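Sortase family protein (Clostridium perfringens, PDB 6IXZ) probably acts as a class C sortase, a membrane-associated cysteine transpeptidase of the kind that joins pilin subunits through an acyl-thioester intermediate. Local coordinates at residues 88-91 with 95-98; 34-39 with 48-53; 123-128 with 182-187. All blocks are in the same frame, centred on the assembly; numbering follows the deposited sequence.

Contact 1 (88-91 with 95-98); sequences VGVL and SLPV
With CG1 anti to the backbone N (chi1 -180°) and CG2 anti to the carbonyl carbon, Val90 spreads its two methyls toward separate parts of the 95-98 loop. CG1 lies against the backbone of the loop, 3.7 Å from the carbonyl O of Ser95, and also meets a branch of Leu96, whose CD2 is 4.3 Å from Val90 CG1. The other methyl goes to the proline: Val90 CG2 touches Pro97 CD at 4.0 Å. The side chain of Leu96 starts off to one side of the contact, and CD2 turns back to the valine. Pro97 is the centre of an inverse gamma turn, in which Val98 N donates to Leu96 O over 2.8 Å; the tight turn presents the proline ring to strand 88-90.

No hydrogen bond joins the two segments, and several polar groups of the loop have partners elsewhere. Ser95 O accepts from Ser105 OG, Ser95 OG is bonded to His104 N, and Leu96 N donates to Asn37 OD1 on helix 23-41. Strand 88-90 itself is held by backbone bonds to strands 71-77 and 103-109. Near the centre of the chain, the strand and the returning loop of the sortase domain thus meet by buried van der Waals packing alone: one valine methyl lies on a leucine methyl and on a carbonyl oxygen already committed to a serine hydroxyl, the other on the proline ring.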
ATOM      1  N   VAL A  88      -0.634   5.788  -5.968  1.00 16.17           N
ATOM      2  CA  VAL A  88      -0.521   4.429  -5.471  1.00 14.77           C
ATOM      3  C   VAL A  88      -1.784   4.078  -4.734  1.00 15.04           C
ATOM      4  O   VAL A  88      -2.265   4.874  -3.914  1.00 18.76           O
ATOM      5  CB  VAL A  88       0.629   4.329  -4.449  1.00 18.24           C
ATOM      6  CG1 VAL A  88       0.741   2.891  -3.916  1.00 20.05           C
ATOM      7  CG2 VAL A  88       1.913   4.769  -5.082  1.00 18.97           C
ATOM      8  N   GLY A  89      -2.273   2.871  -4.998  1.00 17.27           N
ATOM      9  CA  GLY A  89      -3.500   2.374  -4.449  1.00 15.60           C
ATOM     10  C   GLY A  89      -3.333   1.004  -3.825  1.00 15.59           C
ATOM     11  O   GLY A  89      -2.665   0.131  -4.386  1.00 17.05           O
ATOM     12  N   VAL A  90      -3.991   0.809  -2.683  1.00 15.14           N
ATOM     13  CA  VAL A  90      -4.096  -0.516  -2.058  1.00 18.06           C
ATOM     14  C   VAL A  90      -4.975  -1.419  -2.935  1.00 18.67           C
ATOM     15  O   VAL A  90      -6.107  -1.056  -3.261  1.00 18.00           O
ATOM     16  CB  VAL A  90      -4.705  -0.455  -0.634  1.00 17.85           C
ATOM     17  CG1 VAL A  90      -4.781  -1.853  -0.024  1.00 17.90           C
ATOM     18  CG2 VAL A  90      -3.940   0.490   0.282  1.00 17.70           C
ATOM     19  N   LEU A  91      -4.466  -2.601  -3.279  1.00 18.02           N
ATOM     20  CA  LEU A  91      -5.198  -3.520  -4.149  1.00 20.65           C
ATOM     21  C   LEU A  91      -6.379  -4.201  -3.422  1.00 22.82           C
ATOM     22  O   LEU A  91      -6.240  -4.723  -2.307  1.00 21.57           O
ATOM     23  CB  LEU A  91      -4.227  -4.571  -4.699  1.00 22.05           C
ATOM     24  CG  LEU A  91      -4.862  -5.605  -5.599  1.00 21.19           C
ATOM     25  CD1 LEU A  91      -5.494  -4.935  -6.810  1.00 23.60           C
ATOM     26  CD2 LEU A  91      -3.870  -6.681  -5.990  1.00 25.05           C
ATOM     27  N   SER A  95      -4.701  -6.979   2.321  1.00 18.42           N
ATOM     28  CA  SER A  95      -4.710  -6.346   3.633  1.00 16.48           C
ATOM     29  C   SER A  95      -4.577  -4.832   3.533  1.00 17.05           C
ATOM     30  O   SER A  95      -3.909  -4.342   2.640  1.00 17.98           O
ATOM     31  CB  SER A  95      -3.553  -6.915   4.471  1.00 15.22           C
ATOM     32  OG  SER A  95      -3.689  -8.324   4.574  1.00 15.59           O
ATOM     33  N   LEU A  96      -5.294  -4.085   4.369  1.00 17.25           N
ATOM     34  CA  LEU A  96      -4.982  -2.681   4.542  1.00 19.89           C
ATOM     35  C   LEU A  96      -3.669  -2.578   5.338  1.00 20.94           C
ATOM     36  O   LEU A  96      -3.400  -3.390   6.226  1.00 17.01           O
ATOM     37  CB  LEU A  96      -6.096  -1.948   5.264  1.00 24.35           C
ATOM     38  CG  LEU A  96      -7.416  -1.761   4.503  1.00 28.79           C
ATOM     39  CD1 LEU A  96      -8.519  -1.263   5.415  1.00 33.70           C
ATOM     40  CD2 LEU A  96      -7.208  -0.824   3.327  1.00 32.57           C
ATOM     41  N   PRO A  97      -2.837  -1.599   4.977  1.00 19.03           N
ATOM     42  CA  PRO A  97      -1.435  -1.598   5.327  1.00 20.30           C
ATOM     43  C   PRO A  97      -1.227  -1.027   6.707  1.00 18.20           C
ATOM     44  O   PRO A  97      -0.597   0.010   6.855  1.00 22.12           O
ATOM     45  CB  PRO A  97      -0.823  -0.687   4.272  1.00 20.70           C
ATOM     46  CG  PRO A  97      -1.895   0.310   4.034  1.00 21.66           C
ATOM     47  CD  PRO A  97      -3.163  -0.511   4.033  1.00 19.67           C
ATOM     48  N   VAL A  98      -1.800  -1.677   7.709  1.00 22.25           N
ATOM     49  CA  VAL A  98      -1.556  -1.276   9.070  1.00 18.65           C
ATOM     50  C   VAL A  98      -0.655  -2.285   9.812  1.00 22.19           C
ATOM     51  O   VAL A  98      -0.542  -2.215  11.044  1.00 18.94           O
ATOM     52  CB  VAL A  98      -2.866  -1.071   9.867  1.00 19.78           C
ATOM     53  CG1 VAL A  98      -3.629   0.151   9.363  1.00 23.85           C
ATOM     54  CG2 VAL A  98      -3.735  -2.310   9.846  1.00 21.04           C
TER

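Contact 2 (34-39 with 48-53); sequences NKYNYD and QLPDYL
The ring of Tyr36 receives Leu49 on one face: CD2 stands 3.6 Å above the ring plane, displaced toward the rim. This is a CH-pi contact, with Leu49 CD2 3.9 Å from the centroid of the Tyr36 ring and 22° off the ring normal. The methyl sits over the hydroxyl-bearing half, nearest to Tyr36 CZ. Pro50 approaches the ring obliquely, its CD 3.5 Å from Tyr36 CD1, and the two side chains cross at about a right angle. At the root of the tyrosine, Tyr36 CB packs more loosely against Leu53 CD1 at 4.3 Å. Leu53, Pro50 and Leu49 line the tyrosine in turn, from CB to the phenol end.

Tyr36 reaches the loop because its CG is anti to the backbone N (chi1 171°), which carries the ring outward from the helix. On the other segment, Gln48 folds back on the chain: its OE1 takes the backbone N-H of Leu49 at 2.7 Å, in the carbonyl plane and on a lone pair, although the N-H...O angle of 145° is bent. The bond ties the side chain of Gln48 to the backbone just ahead of the apolar residues.

The contact joins helix 23-41 to the connection that leads from it to strand 60-66, a short 3-10 turn at 51-53 included. Tyr52 and Leu53 extend the packing to Asn32 on the same helix, while Asn34 and Asn37 touch Val98 of the loop between strands 88-90 and 103-109.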
ATOM      1  N   ASN A  34      -8.169  -3.729  11.767  1.00 23.95           N
ATOM      2  CA  ASN A  34      -7.526  -4.926  12.261  1.00 22.89           C
ATOM      3  C   ASN A  34      -8.485  -6.114  12.156  1.00 23.05           C
ATOM      4  O   ASN A  34      -8.099  -7.163  11.653  1.00 19.45           O
ATOM      5  CB  ASN A  34      -7.005  -4.717  13.698  1.00 22.65           C
ATOM      6  CG  ASN A  34      -5.617  -4.119  13.723  1.00 23.99           C
ATOM      7  OD1 ASN A  34      -4.900  -4.177  12.726  1.00 21.02           O
ATOM      8  ND2 ASN A  34      -5.223  -3.542  14.860  1.00 22.15           N
ATOM      9  N   LYS A  35      -9.770  -5.881  12.452  1.00 25.28           N
ATOM     10  CA  LYS A  35     -10.823  -6.914  12.343  1.00 24.97           C
ATOM     11  C   LYS A  35     -11.017  -7.362  10.908  1.00 26.98           C
ATOM     12  O   LYS A  35     -11.148  -8.552  10.619  1.00 29.00           O
ATOM     13  CB  LYS A  35     -12.164  -6.367  12.826  1.00 33.97           C
ATOM     14  CG  LYS A  35     -12.673  -6.999  14.101  1.00 45.34           C
ATOM     15  CD  LYS A  35     -14.195  -6.977  14.158  1.00 58.35           C
ATOM     16  CE  LYS A  35     -14.718  -7.992  15.165  1.00 64.70           C
ATOM     17  NZ  LYS A  35     -16.028  -7.594  15.755  1.00 70.98           N
ATOM     18  N   TYR A  36     -11.100  -6.388  10.016  1.00 26.51           N
ATOM     19  CA  TYR A  36     -11.218  -6.655   8.590  1.00 24.15           C
ATOM     20  C   TYR A  36     -10.100  -7.557   8.069  1.00 22.32           C
ATOM     21  O   TYR A  36     -10.363  -8.647   7.562  1.00 28.45           O
ATOM     22  CB  TYR A  36     -11.215  -5.332   7.822  1.00 25.07           C
ATOM     23  CG  TYR A  36     -11.123  -5.535   6.338  1.00 24.14           C
ATOM     24  CD1 TYR A  36     -12.193  -6.066   5.631  1.00 22.89           C
ATOM     25  CD2 TYR A  36      -9.902  -5.398   5.676  1.00 26.31           C
ATOM     26  CE1 TYR A  36     -12.095  -6.300   4.271  1.00 25.75           C
ATOM     27  CE2 TYR A  36      -9.793  -5.628   4.314  1.00 24.99           C
ATOM     28  CZ  TYR A  36     -10.891  -6.075   3.616  1.00 26.12           C
ATOM     29  OH  TYR A  36     -10.770  -6.305   2.268  1.00 27.84           O
ATOM     30  N   ASN A  37      -8.854  -7.175   8.342  1.00 29.05           N
ATOM     31  CA  ASN A  37      -7.673  -7.965   7.923  1.00 26.46           C
ATOM     32  C   ASN A  37      -7.703  -9.411   8.444  1.00 24.42           C
ATOM     33  O   ASN A  37      -7.228 -10.331   7.782  1.00 23.91           O
ATOM     34  CB  ASN A  37      -6.367  -7.280   8.404  1.00 23.55           C
ATOM     35  CG  ASN A  37      -5.965  -6.085   7.545  1.00 20.90           C
ATOM     36  OD1 ASN A  37      -6.526  -5.845   6.473  1.00 20.57           O
ATOM     37  ND2 ASN A  37      -4.956  -5.360   7.989  1.00 18.02           N
ATOM     38  N   TYR A  38      -8.135  -9.573   9.685  1.00 28.16           N
ATOM     39  CA  TYR A  38      -8.271 -10.901  10.302  1.00 30.68           C
ATOM     40  C   TYR A  38      -9.386 -11.660   9.600  1.00 29.11           C
ATOM     41  O   TYR A  38      -9.214 -12.809   9.186  1.00 27.62           O
ATOM     42  CB  TYR A  38      -8.574 -10.754  11.802  1.00 31.82           C
ATOM     43  CG  TYR A  38      -9.009 -12.033  12.513  1.00 37.22           C
ATOM     44  CD1 TYR A  38     -10.339 -12.435  12.510  1.00 34.22           C
ATOM     45  CD2 TYR A  38      -8.098 -12.792  13.254  1.00 41.00           C
ATOM     46  CE1 TYR A  38     -10.746 -13.587  13.171  1.00 38.96           C
ATOM     47  CE2 TYR A  38      -8.498 -13.955  13.905  1.00 37.62           C
ATOM     48  CZ  TYR A  38      -9.821 -14.341  13.862  1.00 35.47           C
ATOM     49  OH  TYR A  38     -10.230 -15.471  14.527  1.00 45.76           O
ATOM     50  N   ASP A  39     -10.522 -10.995   9.427  1.00 33.49           N
ATOM     51  CA  ASP A  39     -11.626 -11.583   8.684  1.00 32.76           C
ATOM     52  C   ASP A  39     -11.196 -11.933   7.289  1.00 29.80           C
ATOM     53  O   ASP A  39     -11.726 -12.876   6.709  1.00 30.88           O
ATOM     54  CB  ASP A  39     -12.817 -10.633   8.593  1.00 33.13           C
ATOM     55  CG  ASP A  39     -13.636 -10.599   9.862  1.00 35.65           C
ATOM     56  OD1 ASP A  39     -13.394 -11.430  10.756  1.00 31.31           O
ATOM     57  OD2 ASP A  39     -14.497  -9.699   9.978  1.00 42.02           O
ATOM     58  N   GLN A  48     -15.662  -6.241  -0.667  1.00 46.94           N
ATOM     59  CA  GLN A  48     -15.694  -4.802  -0.519  1.00 50.55           C
ATOM     60  C   GLN A  48     -15.431  -4.573   0.964  1.00 40.76           C
ATOM     61  O   GLN A  48     -15.596  -5.490   1.762  1.00 36.15           O
ATOM     62  CB  GLN A  48     -17.061  -4.244  -0.926  1.00 50.61           C
ATOM     63  CG  GLN A  48     -17.377  -2.861  -0.370  1.00 56.40           C
ATOM     64  CD  GLN A  48     -16.554  -1.738  -0.996  1.00 59.95           C
ATOM     65  OE1 GLN A  48     -15.415  -1.455  -0.571  1.00 45.42           O
ATOM     66  NE2 GLN A  48     -17.163  -1.030  -1.950  1.00 52.71           N
ATOM     67  N   LEU A  49     -14.935  -3.393   1.318  1.00 37.58           N
ATOM     68  CA  LEU A  49     -14.703  -3.079   2.722  1.00 37.72           C
ATOM     69  C   LEU A  49     -16.055  -2.982   3.411  1.00 39.12           C
ATOM     70  O   LEU A  49     -17.032  -2.543   2.800  1.00 40.59           O
ATOM     71  CB  LEU A  49     -13.945  -1.755   2.874  1.00 35.71           C
ATOM     72  CG  LEU A  49     -12.570  -1.673   2.226  1.00 31.54           C
ATOM     73  CD1 LEU A  49     -12.015  -0.272   2.365  1.00 30.01           C
ATOM     74  CD2 LEU A  49     -11.628  -2.680   2.865  1.00 32.82           C
ATOM     75  N   PRO A  50     -16.116  -3.388   4.687  1.00 49.16           N
ATOM     76  CA  PRO A  50     -17.358  -3.250   5.442  1.00 51.60           C
ATOM     77  C   PRO A  50     -17.759  -1.794   5.635  1.00 49.06           C
ATOM     78  O   PRO A  50     -16.905  -0.910   5.661  1.00 39.36           O
ATOM     79  CB  PRO A  50     -17.031  -3.913   6.782  1.00 51.88           C
ATOM     80  CG  PRO A  50     -15.933  -4.878   6.475  1.00 48.25           C
ATOM     81  CD  PRO A  50     -15.129  -4.225   5.391  1.00 49.48           C
ATOM     82  N   ASP A  51     -19.060  -1.554   5.764  1.00 60.86           N
ATOM     83  CA  ASP A  51     -19.623  -0.207   5.635  1.00 59.84           C
ATOM     84  C   ASP A  51     -19.016   0.761   6.645  1.00 60.47           C
ATOM     85  O   ASP A  51     -18.688   1.910   6.308  1.00 50.36           O
ATOM     86  CB  ASP A  51     -21.146  -0.255   5.819  1.00 61.54           C
ATOM     87  CG  ASP A  51     -21.842  -1.043   4.720  1.00 65.63           C
ATOM     88  OD1 ASP A  51     -21.370  -0.987   3.561  1.00 61.06           O
ATOM     89  OD2 ASP A  51     -22.847  -1.730   5.018  1.00 58.88           O
ATOM     90  N   TYR A  52     -18.850   0.283   7.879  1.00 52.51           N
ATOM     91  CA  TYR A  52     -18.505   1.160   9.002  1.00 58.55           C
ATOM     92  C   TYR A  52     -17.066   1.688   9.017  1.00 52.48           C
ATOM     93  O   TYR A  52     -16.776   2.627   9.765  1.00 52.64           O
ATOM     94  CB  TYR A  52     -18.796   0.473  10.335  1.00 55.91           C
ATOM     95  CG  TYR A  52     -18.180  -0.893  10.473  1.00 56.04           C
ATOM     96  CD1 TYR A  52     -16.869  -1.048  10.904  1.00 56.19           C
ATOM     97  CD2 TYR A  52     -18.922  -2.035  10.202  1.00 53.80           C
ATOM     98  CE1 TYR A  52     -16.325  -2.307  11.081  1.00 57.93           C
ATOM     99  CE2 TYR A  52     -18.387  -3.296  10.376  1.00 53.30           C
ATOM    100  CZ  TYR A  52     -17.091  -3.426  10.815  1.00 52.15           C
ATOM    101  OH  TYR A  52     -16.551  -4.684  10.951  1.00 59.72           O
ATOM    102  N   LEU A  53     -16.165   1.097   8.224  1.00 51.49           N
ATOM    103  CA  LEU A  53     -14.802   1.619   8.130  1.00 40.09           C
ATOM    104  C   LEU A  53     -14.832   3.043   7.589  1.00 47.63           C
ATOM    105  O   LEU A  53     -14.005   3.880   7.954  1.00 44.21           O
ATOM    106  CB  LEU A  53     -13.919   0.729   7.244  1.00 42.71           C
ATOM    107  CG  LEU A  53     -13.805  -0.761   7.605  1.00 40.90           C
ATOM    108  CD1 LEU A  53     -12.553  -1.383   6.997  1.00 36.39           C
ATOM    109  CD2 LEU A  53     -13.808  -0.949   9.108  1.00 42.90           C
TER

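Contact 3 (123-128 with 182-187); sequences DKLKDG and LLVRGE
The loop 123-128 leaves a 3-10 turn at Asp123 and Lys124 and runs alongside strand 180-188 without backbone pairing: the nearest CA atoms are 7.6 Å apart for Asp123 and Leu182, and 8.0 Å for Leu125 and Val184. Two side-chain pairs span that separation. Leu182, CG anti to the backbone N (chi1 168°), brings its CD2 to the backbone end of Asp123, 3.6 Å from Asp123 CB. The aspartate is touched through its methylene, while its carboxylate leads away from the strand. Two residues along, Leu125 points toward Val184 and the two side chains cross at about a right angle, with Leu125 CD1 4.0 Å from Val184 CG1. No hydrogen bond crosses between the segments.

Leu182 and Val184 alternate with Leu183 and Arg185, which project from the other surface of the strand; Arg185 bonds through NE to Asn145 and makes a cation-pi contact with Tyr166. The loop thus packs on one surface of the sortase beta-barrel, where strand 180-188 lies between strands 165-173 and 138-150. Ile122 touches both Leu182 and Val184 from the loop side, Leu125 also reaches Ser68, and Gly128 makes a backbone bond to Val144 as the loop runs on toward strand 130-135.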
ATOM      1  N   ASP A 123      12.613  -0.804  -9.349  1.00 20.10           N
ATOM      2  CA  ASP A 123      13.459  -1.733 -10.047  1.00 23.27           C
ATOM      3  C   ASP A 123      14.951  -1.577  -9.696  1.00 23.78           C
ATOM      4  O   ASP A 123      15.735  -2.488  -9.965  1.00 18.71           O
ATOM      5  CB  ASP A 123      13.199  -1.670 -11.541  1.00 25.46           C
ATOM      6  CG  ASP A 123      13.870  -0.507 -12.185  1.00 27.70           C
ATOM      7  OD1 ASP A 123      14.118   0.494 -11.489  1.00 24.55           O
ATOM      8  OD2 ASP A 123      14.146  -0.600 -13.384  1.00 29.90           O
ATOM      9  N   LYS A 124      15.282  -0.574  -8.889  1.00 21.34           N
ATOM     10  CA  LYS A 124      16.663  -0.437  -8.373  1.00 26.36           C
ATOM     11  C   LYS A 124      16.811  -0.966  -6.956  1.00 22.94           C
ATOM     12  O   LYS A 124      17.928  -1.121  -6.448  1.00 21.11           O
ATOM     13  CB  LYS A 124      17.133   1.020  -8.452  1.00 23.82           C
ATOM     14  CG  LYS A 124      16.895   1.684  -9.807  1.00 28.52           C
ATOM     15  CD  LYS A 124      17.407   3.125  -9.846  1.00 31.88           C
ATOM     16  CE  LYS A 124      17.235   3.748 -11.232  1.00 33.16           C
ATOM     17  NZ  LYS A 124      17.591   5.198 -11.271  1.00 37.80           N
ATOM     18  N   LEU A 125      15.705  -1.319  -6.320  1.00 20.09           N
ATOM     19  CA  LEU A 125      15.794  -1.879  -4.985  1.00 21.33           C
ATOM     20  C   LEU A 125      16.388  -3.295  -5.015  1.00 21.52           C
ATOM     21  O   LEU A 125      16.191  -4.029  -5.960  1.00 23.78           O
ATOM     22  CB  LEU A 125      14.427  -1.907  -4.318  1.00 23.24           C
ATOM     23  CG  LEU A 125      13.779  -0.564  -4.020  1.00 24.71           C
ATOM     24  CD1 LEU A 125      12.382  -0.763  -3.469  1.00 24.17           C
ATOM     25  CD2 LEU A 125      14.631   0.234  -3.050  1.00 26.82           C
ATOM     26  N   LYS A 126      17.057  -3.675  -3.939  1.00 23.83           N
ATOM     27  CA  LYS A 126      17.531  -5.042  -3.733  1.00 28.69           C
ATOM     28  C   LYS A 126      17.206  -5.556  -2.315  1.00 26.35           C
ATOM     29  O   LYS A 126      16.786  -4.798  -1.455  1.00 25.43           O
ATOM     30  CB  LYS A 126      19.036  -5.092  -3.993  1.00 32.53           C
ATOM     31  CG  LYS A 126      19.835  -4.031  -3.257  1.00 39.23           C
ATOM     32  CD  LYS A 126      19.762  -4.200  -1.743  1.00 47.30           C
ATOM     33  CE  LYS A 126      20.834  -3.405  -1.010  1.00 48.84           C
ATOM     34  NZ  LYS A 126      22.196  -3.954  -1.267  1.00 49.86           N
ATOM     35  N   ASP A 127      17.373  -6.855  -2.091  1.00 28.42           N
ATOM     36  CA  ASP A 127      17.202  -7.449  -0.761  1.00 26.93           C
ATOM     37  C   ASP A 127      17.890  -6.605   0.303  1.00 29.24           C
ATOM     38  O   ASP A 127      18.994  -6.112   0.085  1.00 24.25           O
ATOM     39  CB  ASP A 127      17.794  -8.866  -0.738  1.00 30.04           C
ATOM     40  CG  ASP A 127      16.864  -9.900  -1.336  1.00 31.36           C
ATOM     41  OD1 ASP A 127      15.663  -9.592  -1.576  1.00 27.34           O
ATOM     42  OD2 ASP A 127      17.326 -11.039  -1.534  1.00 27.41           O
ATOM     43  N   GLY A 128      17.208  -6.369   1.419  1.00 26.65           N
ATOM     44  CA  GLY A 128      17.749  -5.494   2.461  1.00 30.54           C
ATOM     45  C   GLY A 128      17.375  -4.012   2.411  1.00 26.82           C
ATOM     46  O   GLY A 128      17.351  -3.373   3.450  1.00 31.36           O
ATOM     47  N   LEU A 182       6.121  -5.821 -11.849  1.00 20.81           N
ATOM     48  CA  LEU A 182       7.249  -6.054 -10.951  1.00 20.86           C
ATOM     49  C   LEU A 182       6.801  -5.929  -9.504  1.00 20.81           C
ATOM     50  O   LEU A 182       6.132  -4.961  -9.126  1.00 20.52           O
ATOM     51  CB  LEU A 182       8.359  -5.042 -11.259  1.00 21.83           C
ATOM     52  CG  LEU A 182       9.518  -4.921 -10.259  1.00 24.15           C
ATOM     53  CD1 LEU A 182      10.394  -6.168 -10.303  1.00 25.63           C
ATOM     54  CD2 LEU A 182      10.351  -3.700 -10.613  1.00 24.09           C
ATOM     55  N   LEU A 183       7.105  -6.957  -8.721  1.00 18.56           N
ATOM     56  CA  LEU A 183       6.680  -7.055  -7.334  1.00 18.96           C
ATOM     57  C   LEU A 183       7.914  -6.921  -6.489  1.00 20.90           C
ATOM     58  O   LEU A 183       8.907  -7.599  -6.748  1.00 25.75           O
ATOM     59  CB  LEU A 183       6.083  -8.439  -7.046  1.00 16.52           C
ATOM     60  CG  LEU A 183       4.906  -8.848  -7.927  1.00 19.65           C
ATOM     61  CD1 LEU A 183       4.357 -10.199  -7.489  1.00 19.05           C
ATOM     62  CD2 LEU A 183       3.816  -7.777  -7.886  1.00 20.19           C
ATOM     63  N   VAL A 184       7.853  -6.071  -5.473  1.00 18.84           N
ATOM     64  CA  VAL A 184       8.966  -5.940  -4.518  1.00 18.45           C
ATOM     65  C   VAL A 184       8.399  -6.132  -3.122  1.00 19.67           C
ATOM     66  O   VAL A 184       7.714  -5.240  -2.606  1.00 18.92           O
ATOM     67  CB  VAL A 184       9.653  -4.548  -4.641  1.00 17.60           C
ATOM     68  CG1 VAL A 184      10.752  -4.389  -3.606  1.00 19.14           C
ATOM     69  CG2 VAL A 184      10.224  -4.352  -6.042  1.00 20.49           C
ATOM     70  N   ARG A 185       8.664  -7.300  -2.520  1.00 18.61           N
ATOM     71  CA  ARG A 185       8.054  -7.676  -1.251  1.00 20.16           C
ATOM     72  C   ARG A 185       8.970  -7.317  -0.115  1.00 20.38           C
ATOM     73  O   ARG A 185      10.159  -7.661  -0.135  1.00 21.46           O
ATOM     74  CB  ARG A 185       7.797  -9.184  -1.150  1.00 21.04           C
ATOM     75  CG  ARG A 185       6.923  -9.555   0.037  1.00 18.35           C
ATOM     76  CD  ARG A 185       6.705 -11.067   0.081  1.00 23.22           C
ATOM     77  NE  ARG A 185       7.929 -11.765   0.467  1.00 27.63           N
ATOM     78  CZ  ARG A 185       8.108 -13.089   0.393  1.00 26.27           C
ATOM     79  NH1 ARG A 185       7.160 -13.860  -0.098  1.00 25.53           N
ATOM     80  NH2 ARG A 185       9.259 -13.625   0.784  1.00 25.53           N
ATOM     81  N   GLY A 186       8.418  -6.594   0.848  1.00 19.92           N
ATOM     82  CA  GLY A 186       9.134  -6.268   2.084  1.00 22.63           C
ATOM     83  C   GLY A 186       8.484  -6.919   3.276  1.00 22.49           C
ATOM     84  O   GLY A 186       7.299  -7.283   3.230  1.00 20.73           O
ATOM     85  N   GLU A 187       9.312  -7.252   4.266  1.00 21.38           N
ATOM     86  CA  GLU A 187       8.841  -7.868   5.511  1.00 22.09           C
ATOM     87  C   GLU A 187       9.082  -6.908   6.674  1.00 18.46           C
ATOM     88  O   GLU A 187      10.086  -6.202   6.690  1.00 21.11           O
ATOM     89  CB  GLU A 187       9.567  -9.210   5.761  1.00 23.48           C
ATOM     90  CG  GLU A 187       9.138  -9.940   7.040  1.00 26.19           C
ATOM     91  CD  GLU A 187       9.463 -11.429   7.028  1.00 30.76           C
ATOM     92  OE1 GLU A 187      10.235 -11.876   6.157  1.00 39.16           O
ATOM     93  OE2 GLU A 187       8.914 -12.173   7.866  1.00 35.86           O
TER

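In the fold
Contacts 1 and 2 adjoin, their centres 13 Å apart, and Asn37 and Asn34 on helix 23-41 bridge them: Asn37 OD1 lies 3.0 Å from Leu96 N, and Val98 packs on both asparagines. Helix 23-41 therefore packs against the 95-98 loop, which itself lies near the chain's centre. Contact 3 lies across the chain's centre from contact 2, the two centres 28 Å apart, but shares the sheet with contact 1, 17 Å away between centres. It is also the one beside the probable active site: the Leu182 side chain is about 8 Å from that of Cys172, the predicted acyl-thioester nucleophile, and about 12 Å from that of His110, the predicted proton donor/acceptor, whereas contacts 1 and 2 lie away from both.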